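Local atomic coordinates of pilin (Streptococcus pyogenes serotype M1, PDB entry 3B2M), a protein that forms the shaft of the pilus by head-to-tail stacking of covalently linked subunits, serving bacterial adhesion to host cells, aggregation and biofilm formation. Residues Gly16-Val21 and Glu84-Glu89; Glu44-Val49 and Val97-Val102. The protein carries 1 engineered substitution. All coordinates share one frame; numbering follows the deposited sequence.

Contact 1: Gly16-Val21 and Glu84-Glu89; sequences GAKLTV and EFDFSE
Glu84 lies across Lys18 on the exposed face of an antiparallel strand pair. Its carboxylate meets the lysine chain, with Glu84 OE1 3.7 Å from Lys18 CD. The two charges are near but not paired, Lys18 NZ being 4.1 Å from Glu84 OE1. Lys18 CG sits beside its own backbone N (chi1 -75°), and the extended chain then runs between Glu84 and Asp86. Lys18 CG is 3.6 Å from Asp86 OD1.

Leu19 turns to the other face, with Phe85. Leu19 CD2 lies 4.2 Å from Phe85 CD2, and Leu19 CB meets the edge of the Phe87 ring, which comes from the loop beyond. Val21 CG2 packs obliquely on the Phe85 ring. This face belongs to the hydrophobic core of the isopeptide-containing β-sandwich domain, where Ile43 of strand 37-45 touches both rings and Phe41 touches Phe85. Leu19 N gives to Phe85 O at 2.8 Å, and Phe85 N returns a bond to Leu19 O.

Past the strand end, Phe87 N bonds to Ala17 O; the modelled 2.5 Å is unusually short and its exact length doubtful. Asp86 OD1 closes an Asx turn by accepting from Ser88 N at 3.0 Å, and Ser88 OG donates to the same oxygen.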
loop_
_atom_site.group_PDB
_atom_site.type_symbol
_atom_site.label_atom_id
_atom_site.label_comp_id
_atom_site.label_asym_id
_atom_site.label_seq_id
_atom_site.Cartn_x
_atom_site.Cartn_y
_atom_site.Cartn_z
ATOM N N GLY A 16 4.898 26.858 17.116
ATOM C CA GLY A 16 6.048 26.168 17.655
ATOM C C GLY A 16 5.704 25.122 18.692
ATOM O O GLY A 16 6.595 24.610 19.370
ATOM N N ALA A 17 4.421 24.808 18.827
ATOM C CA ALA A 17 3.969 23.803 19.791
ATOM C C ALA A 17 3.245 22.656 19.093
ATOM O O ALA A 17 2.574 21.848 19.740
ATOM C CB ALA A 17 3.066 24.447 20.841
ATOM N N LYS A 18 3.364 22.603 17.768
ATOM C CA LYS A 18 2.714 21.561 16.967
ATOM C C LYS A 18 3.689 20.983 15.943
ATOM O O LYS A 18 4.407 21.723 15.296
ATOM C CB LYS A 18 1.475 22.123 16.260
ATOM C CG LYS A 18 0.268 22.325 17.179
ATOM C CD LYS A 18 -0.899 22.974 16.434
ATOM C CE LYS A 18 -2.231 22.756 17.161
ATOM N NZ LYS A 18 -3.372 23.393 16.418
ATOM N N LEU A 19 3.719 19.657 15.816
ATOM C CA LEU A 19 4.616 18.978 14.873
ATOM C C LEU A 19 3.818 18.153 13.867
ATOM O O LEU A 19 3.033 17.283 14.241
ATOM C CB LEU A 19 5.589 18.077 15.632
ATOM C CG LEU A 19 6.556 17.162 14.887
ATOM C CD1 LEU A 19 7.654 17.960 14.191
ATOM C CD2 LEU A 19 7.145 16.186 15.894
ATOM N N THR A 20 4.031 18.437 12.591
ATOM C CA THR A 20 3.364 17.717 11.520
ATOM C C THR A 20 4.140 16.446 11.201
ATOM O O THR A 20 5.356 16.462 11.133
ATOM C CB THR A 20 3.237 18.617 10.285
ATOM O OG1 THR A 20 2.520 19.799 10.651
ATOM C CG2 THR A 20 2.485 17.927 9.157
ATOM N N VAL A 21 3.426 15.343 11.052
ATOM C CA VAL A 21 4.013 14.095 10.588
ATOM C C VAL A 21 3.387 13.858 9.227
ATOM O O VAL A 21 2.166 13.983 9.070
ATOM C CB VAL A 21 3.705 12.887 11.540
ATOM C CG1 VAL A 21 4.242 11.585 10.971
ATOM C CG2 VAL A 21 4.288 13.107 12.950
ATOM N N GLU A 84 -0.602 15.394 13.107
ATOM C CA GLU A 84 0.089 16.397 13.897
ATOM C C GLU A 84 0.187 15.946 15.356
ATOM O O GLU A 84 -0.732 15.320 15.860
ATOM C CB GLU A 84 -0.752 17.654 13.834
ATOM C CG GLU A 84 -0.030 18.942 13.949
ATOM C CD GLU A 84 -0.976 20.089 13.659
ATOM O OE1 GLU A 84 -2.050 20.135 14.303
ATOM O OE2 GLU A 84 -0.658 20.931 12.782
ATOM N N PHE A 85 1.301 16.244 16.024
ATOM C CA PHE A 85 1.369 16.141 17.482
ATOM C C PHE A 85 1.228 17.535 18.091
ATOM O O PHE A 85 1.846 18.483 17.606
ATOM C CB PHE A 85 2.709 15.560 17.938
ATOM C CG PHE A 85 2.881 14.097 17.643
ATOM C CD1 PHE A 85 2.127 13.143 18.320
ATOM C CD2 PHE A 85 3.814 13.673 16.686
ATOM C CE1 PHE A 85 2.287 11.794 18.052
ATOM C CE2 PHE A 85 3.976 12.317 16.416
ATOM C CZ PHE A 85 3.213 11.376 17.110
ATOM N N ASP A 86 0.437 17.652 19.161
ATOM C CA ASP A 86 0.244 18.939 19.837
ATOM C C ASP A 86 1.005 19.004 21.165
ATOM O O ASP A 86 0.805 18.179 22.056
ATOM C CB ASP A 86 -1.253 19.217 20.041
ATOM C CG ASP A 86 -1.545 20.660 20.493
ATOM O OD1 ASP A 86 -0.609 21.492 20.603
ATOM O OD2 ASP A 86 -2.731 20.969 20.741
ATOM N N PHE A 87 1.886 19.988 21.282
ATOM C CA PHE A 87 2.669 20.202 22.498
ATOM C C PHE A 87 2.204 21.391 23.341
ATOM O O PHE A 87 2.902 21.794 24.270
ATOM C CB PHE A 87 4.132 20.437 22.132
ATOM C CG PHE A 87 4.847 19.221 21.666
ATOM C CD1 PHE A 87 5.551 18.436 22.569
ATOM C CD2 PHE A 87 4.835 18.861 20.316
ATOM C CE1 PHE A 87 6.224 17.308 22.139
ATOM C CE2 PHE A 87 5.501 17.737 19.880
ATOM C CZ PHE A 87 6.201 16.956 20.805
ATOM N N SER A 88 1.047 21.965 23.031
ATOM C CA SER A 88 0.595 23.178 23.741
ATOM C C SER A 88 0.128 22.951 25.193
ATOM O O SER A 88 0.222 23.860 26.019
ATOM C CB SER A 88 -0.481 23.915 22.939
ATOM O OG SER A 88 -1.600 23.081 22.695
ATOM N N GLU A 89 -0.378 21.755 25.499
ATOM C CA GLU A 89 -0.862 21.452 26.856
ATOM C C GLU A 89 0.193 20.812 27.753
ATOM O O GLU A 89 -0.049 20.605 28.952
ATOM C CB GLU A 89 -2.096 20.552 26.817
ATOM C CG GLU A 89 -3.366 21.214 26.326
ATOM C CD GLU A 89 -4.567 20.264 26.336
ATOM O OE1 GLU A 89 -4.472 19.122 25.812
ATOM O OE2 GLU A 89 -5.619 20.669 26.869
#

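Contact 2: Glu44-Val49 and Val97-Val102; sequences EPDTTV and VYYYKV
Tyr99 meets Asp46 through both backbone and side chain. Asp46 N donates to Tyr99 O at 2.8 Å, from above the carbonyl plane. The two side chains lie side by side and point the same way, Asp46 CB being 3.8 Å from Tyr99 CB. The carboxylate and ring planes are 68° apart. Val49 comes in across the tyrosine at about a right angle. Val49 CG2 stands over one face of the ring, 4.2 Å from Tyr99 CD1, while Val49 CG1 touches Tyr99 CB.

Tyr100 comes next, opposite Pro45. Tyr100 CB is 3.2 Å from Glu44 O. With CG beside the backbone N (chi1 -59°), the ring is placed alongside that carbonyl, Tyr100 CD2 lying 3.6 Å from Glu44 O. The ring is oblique to both Glu44 O and Pro45 N. Its hydroxyl bonds to Val59 O.

Lys101 pairs with Glu44 through two backbone bonds. Lys101 N gives to Glu44 O at 2.7 Å, and Glu44 N gives to Lys101 O at 3.0 Å. In the conformer given, Lys101 NZ bonds to Ser119 OG.

Asp46 also shapes the chain that leaves the strand. Asp46 OD1 takes Thr48 OG1 on its syn lone pair at 2.7 Å. It also takes Thr48 N from above the carboxylate plane. Pro45 has no N-H to give, and it sits at a non-hydrogen-bonded position of the ladder. The arrangement is the end of an antiparallel β-ladder in the isopeptide-containing domain, where strand 37-45 stops and an Asx turn leads the chain away.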
loop_
_atom_site.group_PDB
_atom_site.type_symbol
_atom_site.label_atom_id
_atom_site.label_comp_id
_atom_site.label_asym_id
_atom_site.label_seq_id
_atom_site.Cartn_x
_atom_site.Cartn_y
_atom_site.Cartn_z
ATOM N N GLU A 44 7.507 9.519 22.066
ATOM C CA GLU A 44 7.960 9.067 23.371
ATOM C C GLU A 44 9.104 9.930 23.856
ATOM O O GLU A 44 9.922 10.366 23.048
ATOM C CB GLU A 44 8.476 7.633 23.269
ATOM C CG GLU A 44 7.499 6.580 23.700
ATOM C CD GLU A 44 8.177 5.224 23.823
ATOM O OE1 GLU A 44 9.186 4.990 23.105
ATOM O OE2 GLU A 44 7.709 4.413 24.658
ATOM N N PRO A 45 9.167 10.183 25.174
ATOM C CA PRO A 45 10.357 10.816 25.708
ATOM C C PRO A 45 11.577 9.981 25.333
ATOM O O PRO A 45 11.563 8.758 25.491
ATOM C CB PRO A 45 10.127 10.767 27.213
ATOM C CG PRO A 45 8.668 10.696 27.377
ATOM C CD PRO A 45 8.168 9.910 26.223
ATOM N N ASP A 46 12.603 10.637 24.811
ATOM C CA ASP A 46 13.862 9.980 24.513
ATOM C C ASP A 46 14.612 9.669 25.822
ATOM O O ASP A 46 14.952 10.576 26.588
ATOM C CB ASP A 46 14.685 10.872 23.581
ATOM C CG ASP A 46 16.016 10.262 23.201
ATOM O OD1 ASP A 46 16.360 9.186 23.736
ATOM O OD2 ASP A 46 16.726 10.877 22.370
ATOM N N THR A 47 14.855 8.386 26.081
ATOM C CA THR A 47 15.507 7.962 27.329
ATOM C C THR A 47 17.033 8.074 27.230
ATOM O O THR A 47 17.729 8.152 28.248
ATOM C CB THR A 47 15.095 6.513 27.729
ATOM O OG1 THR A 47 13.670 6.429 27.830
ATOM C CG2 THR A 47 15.697 6.113 29.081
ATOM N N THR A 48 17.540 8.107 26.002
ATOM C CA THR A 48 18.976 8.029 25.760
ATOM C C THR A 48 19.714 9.344 26.017
ATOM O O THR A 48 20.946 9.379 25.976
ATOM C CB THR A 48 19.277 7.546 24.327
ATOM O OG1 THR A 48 18.981 8.594 23.400
ATOM C CG2 THR A 48 18.447 6.315 23.993
ATOM N N VAL A 49 18.973 10.418 26.284
ATOM C CA VAL A 49 19.594 11.728 26.495
ATOM C C VAL A 49 20.326 11.859 27.842
ATOM O O VAL A 49 19.857 11.380 28.886
ATOM C CB VAL A 49 18.606 12.912 26.234
ATOM C CG1 VAL A 49 17.278 12.682 26.924
ATOM C CG2 VAL A 49 19.211 14.244 26.658
ATOM N N VAL A 97 15.893 22.133 26.062
ATOM C CA VAL A 97 15.595 21.351 24.890
ATOM C C VAL A 97 15.144 19.965 25.353
ATOM O O VAL A 97 15.894 19.243 26.015
ATOM C CB VAL A 97 16.806 21.279 23.958
ATOM C CG1 VAL A 97 16.396 20.705 22.620
ATOM C CG2 VAL A 97 17.416 22.670 23.804
ATOM N N TYR A 98 13.904 19.622 25.014
ATOM C CA TYR A 98 13.286 18.378 25.464
ATOM C C TYR A 98 13.223 17.381 24.315
ATOM O O TYR A 98 12.726 17.696 23.243
ATOM C CB TYR A 98 11.891 18.663 26.018
ATOM C CG TYR A 98 11.913 19.458 27.311
ATOM C CD1 TYR A 98 12.123 20.849 27.313
ATOM C CD2 TYR A 98 11.724 18.820 28.534
ATOM C CE1 TYR A 98 12.151 21.568 28.516
ATOM C CE2 TYR A 98 11.745 19.524 29.732
ATOM C CZ TYR A 98 11.952 20.887 29.720
ATOM O OH TYR A 98 11.946 21.553 30.921
ATOM N N TYR A 99 13.725 16.178 24.562
ATOM C CA TYR A 99 13.983 15.185 23.525
ATOM C C TYR A 99 12.971 14.051 23.523
ATOM O O TYR A 99 12.706 13.429 24.569
ATOM C CB TYR A 99 15.366 14.584 23.733
ATOM C CG TYR A 99 16.483 15.522 23.368
ATOM C CD1 TYR A 99 16.798 16.622 24.183
ATOM C CD2 TYR A 99 17.227 15.320 22.203
ATOM C CE1 TYR A 99 17.828 17.487 23.840
ATOM C CE2 TYR A 99 18.267 16.174 21.863
ATOM C CZ TYR A 99 18.556 17.265 22.675
ATOM O OH TYR A 99 19.594 18.116 22.330
ATOM N N TYR A 100 12.449 13.780 22.328
ATOM C CA TYR A 100 11.492 12.716 22.077
ATOM C C TYR A 100 11.942 11.906 20.867
ATOM O O TYR A 100 12.718 12.369 20.011
ATOM C CB TYR A 100 10.106 13.277 21.729
ATOM C CG TYR A 100 9.474 14.162 22.758
ATOM C CD1 TYR A 100 9.821 15.515 22.855
ATOM C CD2 TYR A 100 8.508 13.651 23.654
ATOM C CE1 TYR A 100 9.232 16.339 23.829
ATOM C CE2 TYR A 100 7.921 14.472 24.626
ATOM C CZ TYR A 100 8.282 15.815 24.698
ATOM O OH TYR A 100 7.709 16.639 25.646
ATOM N N LYS A 101 11.405 10.701 20.790
ATOM C CA LYS A 101 11.544 9.882 19.606
ATOM C C LYS A 101 10.188 9.650 18.955
ATOM O O LYS A 101 9.208 9.314 19.642
ATOM C CB LYS A 101 12.239 8.560 19.923
ATOM C CG LYS A 101 13.768 8.659 19.924
ATOM C CD LYS A 101 14.417 7.304 19.669
ATOM C CE LYS A 101 15.851 7.444 19.171
ATOM N NZ LYS A 101 15.896 7.810 17.725
ATOM N N VAL A 102 10.135 9.851 17.629
ATOM C CA VAL A 102 8.932 9.624 16.831
ATOM C C VAL A 102 9.130 8.427 15.891
ATOM O O VAL A 102 10.068 8.397 15.099
ATOM C CB VAL A 102 8.517 10.854 15.978
ATOM C CG1 VAL A 102 7.330 10.488 15.092
ATOM C CG2 VAL A 102 8.132 12.025 16.849
#

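In the fold
Contact 1 and contact 2 belong to the two sheets of one β-sandwich domain, their centres about 15 Å apart. Their segments alternate along the chain: strand 18-27 precedes 37-45, and 80-86 precedes 96-105. Each successive pair therefore passes from one sheet to the other. The contacts meet in the core, where the Phe87 and Tyr100 rings pack edge-to-face, Phe87 CE1 lying 3.6 Å from Tyr100 CE1. Phe85 CE2 also packs on Val102 CG1 at 4.0 Å. Glu104, which promotes formation of the Lys23-Asn155 isopeptide bond, lies closer to contact 1. The side chain of Glu104 is about 7 Å from that of Val21. The side chain of Lys101 in contact 2 is about 11 Å from that of Glu104.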